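Long-range contacts in tapirin (Caldicellulosiruptor kristjanssonii, PDB 6N2B), which probably binds cellulose at the cell surface, through a calcium-containing C-terminal domain built round a parallel beta-helix: residues A[266-271]-A[290-295]; A[225-230]-A[245-250]. All blocks are in the same frame, centred on the assembly; numbering follows the deposited sequence.

Contact 1: A[266-271]-A[290-295]; sequences IKEIMY and NANKIY
Tyr271 and Tyr295 lie side by side and point the same way, their rings 5.2 Å apart between centroids with planes turned 35° to each other. CD2 of Tyr295 sits over one face of the Tyr271 ring, toward its rim, 3.8 Å from Tyr271 CE2. CG of Tyr271 is anti to its backbone N (chi1 180°), and the side chain also touches Ile412 and Lys413 of helix 408-413. An alanine here would probably deprive the Tyr295 ring of this partner and open a gap against Ile412. On the face opposite the tyrosines Met270 CB lies near Ile294 CG1; before the corner, Ile266 CB meets Ala291 CB at 3.9 Å. Met270 N to Lys293 O, 2.9 Å, is one of the parallel-strand bonds.

The corner at Lys267 and Glu268 is the exposed side, where a beta bulge shifts the register by one. Asn292 ND2 adds two weak bonds, to Lys267 O at 3.1 Å and to Glu268 OE1 at 3.3 Å. The chemistry thus divides: apolar and aromatic side-chain packing along the paired strands, and at the turn backbone bonds, Asn292 N to Ile266 O and Lys293 N to Glu268 O, that carry the pairing.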
loop_
_atom_site.group_PDB
_atom_site.type_symbol
_atom_site.label_atom_id
_atom_site.label_comp_id
_atom_site.label_asym_id
_atom_site.label_seq_id
_atom_site.Cartn_x
_atom_site.Cartn_y
_atom_site.Cartn_z
ATOM N N ILE A 266 -3.909 6.503 3.606
ATOM C CA ILE A 266 -3.467 6.968 2.305
ATOM C C ILE A 266 -3.806 8.444 2.178
ATOM O O ILE A 266 -4.984 8.819 2.199
ATOM C CB ILE A 266 -4.105 6.163 1.171
ATOM C CG1 ILE A 266 -3.834 4.668 1.373
ATOM C CG2 ILE A 266 -3.520 6.641 -0.152
ATOM C CD1 ILE A 266 -2.386 4.264 1.058
ATOM N N LYS A 267 -2.777 9.280 2.036
ATOM C CA LYS A 267 -2.993 10.722 2.033
ATOM C C LYS A 267 -3.436 11.236 0.683
ATOM O O LYS A 267 -4.167 12.224 0.615
ATOM C CB LYS A 267 -1.726 11.441 2.459
ATOM C CG LYS A 267 -1.466 11.276 3.928
ATOM C CD LYS A 267 -0.039 11.584 4.252
ATOM C CE LYS A 267 0.247 13.067 4.147
ATOM N NZ LYS A 267 1.709 13.275 3.908
ATOM N N GLU A 268 -3.010 10.594 -0.402
ATOM C CA GLU A 268 -3.370 11.046 -1.733
ATOM C C GLU A 268 -4.061 9.900 -2.439
ATOM O O GLU A 268 -5.238 9.621 -2.163
ATOM C CB GLU A 268 -2.142 11.611 -2.459
ATOM C CG GLU A 268 -1.612 12.942 -1.861
ATOM C CD GLU A 268 -2.704 14.022 -1.677
ATOM O OE1 GLU A 268 -3.704 14.018 -2.445
ATOM O OE2 GLU A 268 -2.556 14.888 -0.768
ATOM N N ILE A 269 -3.388 9.182 -3.340
ATOM C CA ILE A 269 -4.048 8.240 -4.241
ATOM C C ILE A 269 -3.725 6.804 -3.847
ATOM O O ILE A 269 -2.553 6.437 -3.690
ATOM C CB ILE A 269 -3.657 8.496 -5.706
ATOM C CG1 ILE A 269 -4.293 9.801 -6.197
ATOM C CG2 ILE A 269 -4.061 7.307 -6.578
ATOM C CD1 ILE A 269 -3.382 10.672 -7.045
ATOM N N MET A 270 -4.768 5.991 -3.709
ATOM C CA MET A 270 -4.657 4.538 -3.703
ATOM C C MET A 270 -5.214 4.032 -5.028
ATOM O O MET A 270 -6.429 4.043 -5.243
ATOM C CB MET A 270 -5.399 3.928 -2.519
ATOM C CG MET A 270 -5.232 2.432 -2.374
ATOM S SD MET A 270 -6.107 1.884 -0.893
ATOM C CE MET A 270 -5.288 0.326 -0.607
ATOM N N TYR A 271 -4.324 3.617 -5.919
ATOM C CA TYR A 271 -4.701 3.103 -7.229
ATOM C C TYR A 271 -4.670 1.581 -7.182
ATOM O O TYR A 271 -3.624 0.982 -6.904
ATOM C CB TYR A 271 -3.768 3.645 -8.322
ATOM C CG TYR A 271 -4.077 3.155 -9.729
ATOM C CD1 TYR A 271 -3.736 1.863 -10.128
ATOM C CD2 TYR A 271 -4.708 3.982 -10.660
ATOM C CE1 TYR A 271 -4.011 1.399 -11.410
ATOM C CE2 TYR A 271 -4.984 3.531 -11.953
ATOM C CZ TYR A 271 -4.630 2.233 -12.318
ATOM O OH TYR A 271 -4.888 1.754 -13.578
ATOM N N ASN A 290 -8.163 4.668 6.210
ATOM C CA ASN A 290 -8.472 6.085 6.007
ATOM C C ASN A 290 -7.746 6.509 4.747
ATOM O O ASN A 290 -6.513 6.618 4.742
ATOM C CB ASN A 290 -8.025 6.970 7.168
ATOM C CG ASN A 290 -8.759 6.681 8.440
ATOM O OD1 ASN A 290 -8.497 5.676 9.113
ATOM N ND2 ASN A 290 -9.685 7.571 8.799
ATOM N N ALA A 291 -8.491 6.737 3.681
ATOM C CA ALA A 291 -7.871 7.037 2.409
ATOM C C ALA A 291 -8.526 8.264 1.813
ATOM O O ALA A 291 -9.723 8.499 1.985
ATOM C CB ALA A 291 -7.960 5.862 1.434
ATOM N N ASN A 292 -7.711 9.057 1.134
ATOM C CA ASN A 292 -8.217 10.250 0.473
ATOM C C ASN A 292 -8.986 9.863 -0.787
ATOM O O ASN A 292 -10.212 9.983 -0.842
ATOM C CB ASN A 292 -7.053 11.192 0.172
ATOM C CG ASN A 292 -7.507 12.500 -0.413
ATOM O OD1 ASN A 292 -8.682 12.855 -0.316
ATOM N ND2 ASN A 292 -6.587 13.226 -1.035
ATOM N N LYS A 293 -8.283 9.372 -1.803
ATOM C CA LYS A 293 -8.901 8.922 -3.045
ATOM C C LYS A 293 -8.556 7.454 -3.276
ATOM O O LYS A 293 -7.402 7.048 -3.112
ATOM C CB LYS A 293 -8.446 9.787 -4.224
ATOM C CG LYS A 293 -8.278 11.259 -3.877
ATOM C CD LYS A 293 -7.883 12.092 -5.083
ATOM C CE LYS A 293 -7.499 13.515 -4.676
ATOM N NZ LYS A 293 -7.550 14.465 -5.829
ATOM N N ILE A 294 -9.563 6.662 -3.617
ATOM C CA ILE A 294 -9.403 5.253 -3.941
ATOM C C ILE A 294 -9.930 5.023 -5.346
ATOM O O ILE A 294 -11.004 5.526 -5.700
ATOM C CB ILE A 294 -10.162 4.346 -2.953
ATOM C CG1 ILE A 294 -9.671 4.557 -1.523
ATOM C CG2 ILE A 294 -10.064 2.879 -3.392
ATOM C CD1 ILE A 294 -10.365 3.655 -0.518
ATOM N N TYR A 295 -9.189 4.257 -6.142
ATOM C CA TYR A 295 -9.703 3.755 -7.409
ATOM C C TYR A 295 -9.477 2.254 -7.472
ATOM O O TYR A 295 -8.399 1.770 -7.116
ATOM C CB TYR A 295 -9.040 4.438 -8.629
ATOM C CG TYR A 295 -9.270 3.697 -9.943
ATOM C CD1 TYR A 295 -10.421 3.917 -10.703
ATOM C CD2 TYR A 295 -8.346 2.767 -10.419
ATOM C CE1 TYR A 295 -10.650 3.231 -11.900
ATOM C CE2 TYR A 295 -8.568 2.081 -11.607
ATOM C CZ TYR A 295 -9.721 2.320 -12.342
ATOM O OH TYR A 295 -9.944 1.640 -13.518
#

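Contact 2: A[225-230]-A[245-250]; sequences GGSIYS and VNNLIC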
loop_
_atom_site.group_PDB
_atom_site.type_symbol
_atom_site.label_atom_id
_atom_site.label_comp_id
_atom_site.label_asym_id
_atom_site.label_seq_id
_atom_site.Cartn_x
_atom_site.Cartn_y
_atom_site.Cartn_z
ATOM N N GLY A 225 5.261 6.841 6.158
ATOM C CA GLY A 225 5.676 7.817 5.178
ATOM C C GLY A 225 5.960 7.169 3.850
ATOM O O GLY A 225 5.875 5.946 3.672
ATOM N N GLY A 226 6.327 8.018 2.897
ATOM C CA GLY A 226 6.658 7.575 1.550
ATOM C C GLY A 226 5.450 6.968 0.851
ATOM O O GLY A 226 4.300 7.092 1.277
ATOM N N SER A 227 5.741 6.285 -0.246
ATOM C CA SER A 227 4.696 5.634 -1.000
ATOM C C SER A 227 5.069 4.180 -1.227
ATOM O O SER A 227 6.199 3.753 -0.983
ATOM C CB SER A 227 4.441 6.349 -2.323
ATOM O OG SER A 227 4.098 7.698 -2.101
ATOM N N ILE A 228 4.081 3.431 -1.704
ATOM C CA ILE A 228 4.169 2.000 -1.915
ATOM C C ILE A 228 3.755 1.743 -3.349
ATOM O O ILE A 228 2.728 2.264 -3.802
ATOM C CB ILE A 228 3.252 1.233 -0.944
ATOM C CG1 ILE A 228 3.768 1.357 0.488
ATOM C CG2 ILE A 228 3.099 -0.208 -1.346
ATOM C CD1 ILE A 228 2.660 1.509 1.495
ATOM N N TYR A 229 4.560 0.965 -4.068
ATOM C CA TYR A 229 4.259 0.564 -5.433
ATOM C C TYR A 229 4.513 -0.923 -5.571
ATOM O O TYR A 229 5.504 -1.439 -5.046
ATOM C CB TYR A 229 5.131 1.303 -6.473
ATOM C CG TYR A 229 5.021 0.680 -7.854
ATOM C CD1 TYR A 229 3.900 0.908 -8.644
ATOM C CD2 TYR A 229 6.015 -0.163 -8.355
ATOM C CE1 TYR A 229 3.769 0.341 -9.887
ATOM C CE2 TYR A 229 5.894 -0.745 -9.598
ATOM C CZ TYR A 229 4.765 -0.484 -10.363
ATOM O OH TYR A 229 4.609 -1.040 -11.616
ATOM N N SER A 230 3.648 -1.593 -6.318
ATOM C CA SER A 230 3.919 -2.946 -6.778
ATOM C C SER A 230 3.449 -3.124 -8.211
ATOM O O SER A 230 2.362 -2.673 -8.581
ATOM C CB SER A 230 3.231 -3.996 -5.916
ATOM O OG SER A 230 2.866 -5.102 -6.716
ATOM N N VAL A 245 1.219 7.151 4.652
ATOM C CA VAL A 245 1.638 6.830 3.293
ATOM C C VAL A 245 0.957 7.777 2.309
ATOM O O VAL A 245 -0.258 8.010 2.372
ATOM C CB VAL A 245 1.314 5.362 2.964
ATOM C CG1 VAL A 245 1.314 5.132 1.451
ATOM C CG2 VAL A 245 2.321 4.439 3.621
ATOM N N ASN A 246 1.735 8.317 1.379
ATOM C CA ASN A 246 1.178 9.244 0.400
ATOM C C ASN A 246 0.404 8.514 -0.697
ATOM O O ASN A 246 -0.774 8.794 -0.939
ATOM C CB ASN A 246 2.297 10.095 -0.198
ATOM C CG ASN A 246 2.803 11.147 0.776
ATOM O OD1 ASN A 246 2.032 11.714 1.550
ATOM N ND2 ASN A 246 4.103 11.409 0.742
ATOM N N ASN A 247 1.043 7.583 -1.381
ATOM C CA ASN A 247 0.348 6.815 -2.404
ATOM C C ASN A 247 0.593 5.322 -2.208
ATOM O O ASN A 247 1.637 4.909 -1.690
ATOM C CB ASN A 247 0.777 7.252 -3.830
ATOM C CG ASN A 247 0.802 8.782 -4.003
ATOM O OD1 ASN A 247 -0.248 9.430 -4.043
ATOM N ND2 ASN A 247 1.996 9.353 -4.123
ATOM N N LEU A 248 -0.393 4.516 -2.604
ATOM C CA LEU A 248 -0.239 3.069 -2.729
ATOM C C LEU A 248 -0.735 2.724 -4.122
ATOM O O LEU A 248 -1.945 2.681 -4.341
ATOM C CB LEU A 248 -1.026 2.317 -1.667
ATOM C CG LEU A 248 -0.813 0.801 -1.521
ATOM C CD1 LEU A 248 -1.400 0.339 -0.225
ATOM C CD2 LEU A 248 -1.421 -0.025 -2.646
ATOM N N ILE A 249 0.174 2.471 -5.053
ATOM C CA ILE A 249 -0.186 2.133 -6.429
ATOM C C ILE A 249 0.093 0.656 -6.675
ATOM O O ILE A 249 1.230 0.195 -6.525
ATOM C CB ILE A 249 0.578 2.990 -7.446
ATOM C CG1 ILE A 249 0.177 4.459 -7.313
ATOM C CG2 ILE A 249 0.353 2.429 -8.845
ATOM C CD1 ILE A 249 1.056 5.399 -8.075
ATOM N N CYS A 250 -0.928 -0.085 -7.076
ATOM C CA CYS A 250 -0.745 -1.484 -7.431
ATOM C C CYS A 250 -1.191 -1.683 -8.867
ATOM O O CYS A 250 -2.368 -1.484 -9.186
ATOM C CB CYS A 250 -1.525 -2.421 -6.517
ATOM S SG CYS A 250 -1.421 -4.122 -7.142
#
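Gly225 carries its carbonyl O to 3.9 Å from Val245 CG2, ahead of the strand. Its backbone angles would jam a side chain against the preceding carbonyl, and Gly226 follows with a positive phi of 64°, so both positions have backbone angles that suit glycine. Gly226 O then accepts the first bond between the segments, from Asn246 N at 2.8 Å.

Ser227 turns its hydroxyl to the other segment. OG stands anti to its own carbonyl carbon (chi1 -58°) and accepts a bond from Asn247 N at 3.1 Å, with a weak second one from Asn247 ND2. The same OG is hydrogen-bonded to Glu206 OE2, which also holds Asn246 ND2, so one carboxylate oxygen anchors both segments near where the strands begin; Asn246 OD1 takes Lys267 NZ.

With Ile228 the regular parallel pairing sets in: its N bonds to Asn247 O, and its O receives Ile249 N at 2.9 Å. Its side chain is the main apolar piece. CD1 comes within 3.6 Å of Val245 CG2, the two side chains crossing at about a right angle, while the CG2 branch rests against Leu248 CG at 4.0 Å.

Tyr229 faces the other way. Ile249 CG2 approaches the edge of its ring, in the ring plane, 3.9 Å from CD1, and the ring itself stacks with Tyr210 and Phe417. Ser230 closes the segment, its N bonded to Ile249 O and its OG to Gly213 O.

This is coil-on-coil stacking in a parallel beta-helix. Strand 207-211 flanks 227-230 on its far edge, strand 269-272 continues the pairing beyond 248-250, and Val223 of strand 221-224 packs on both Ile228 and Val245.

In the fold
Contact 1 and contact 2 are two steps of the same parallel beta-helix, in series along the chain, with centres about 10 Å apart. Segment 245-250 is the direct neighbour of 266-271, so the order across the pile is 225-230, 245-250, 266-271, 290-295. The two contacts meet where Lys267 turns the corner: Lys267 N lies 2.8 Å from Val245 O, a probable hydrogen bond, and Lys267 NZ reaches 2.8 Å from Asn246 OD1. Asn247 OD1 bonds to Ile269 N. Both contacts lie away from the calcium site formed by Asp429, Val431, Ala433, Leu436 and Glu465; they belong to the stacked coils, with contact 2 the more buried.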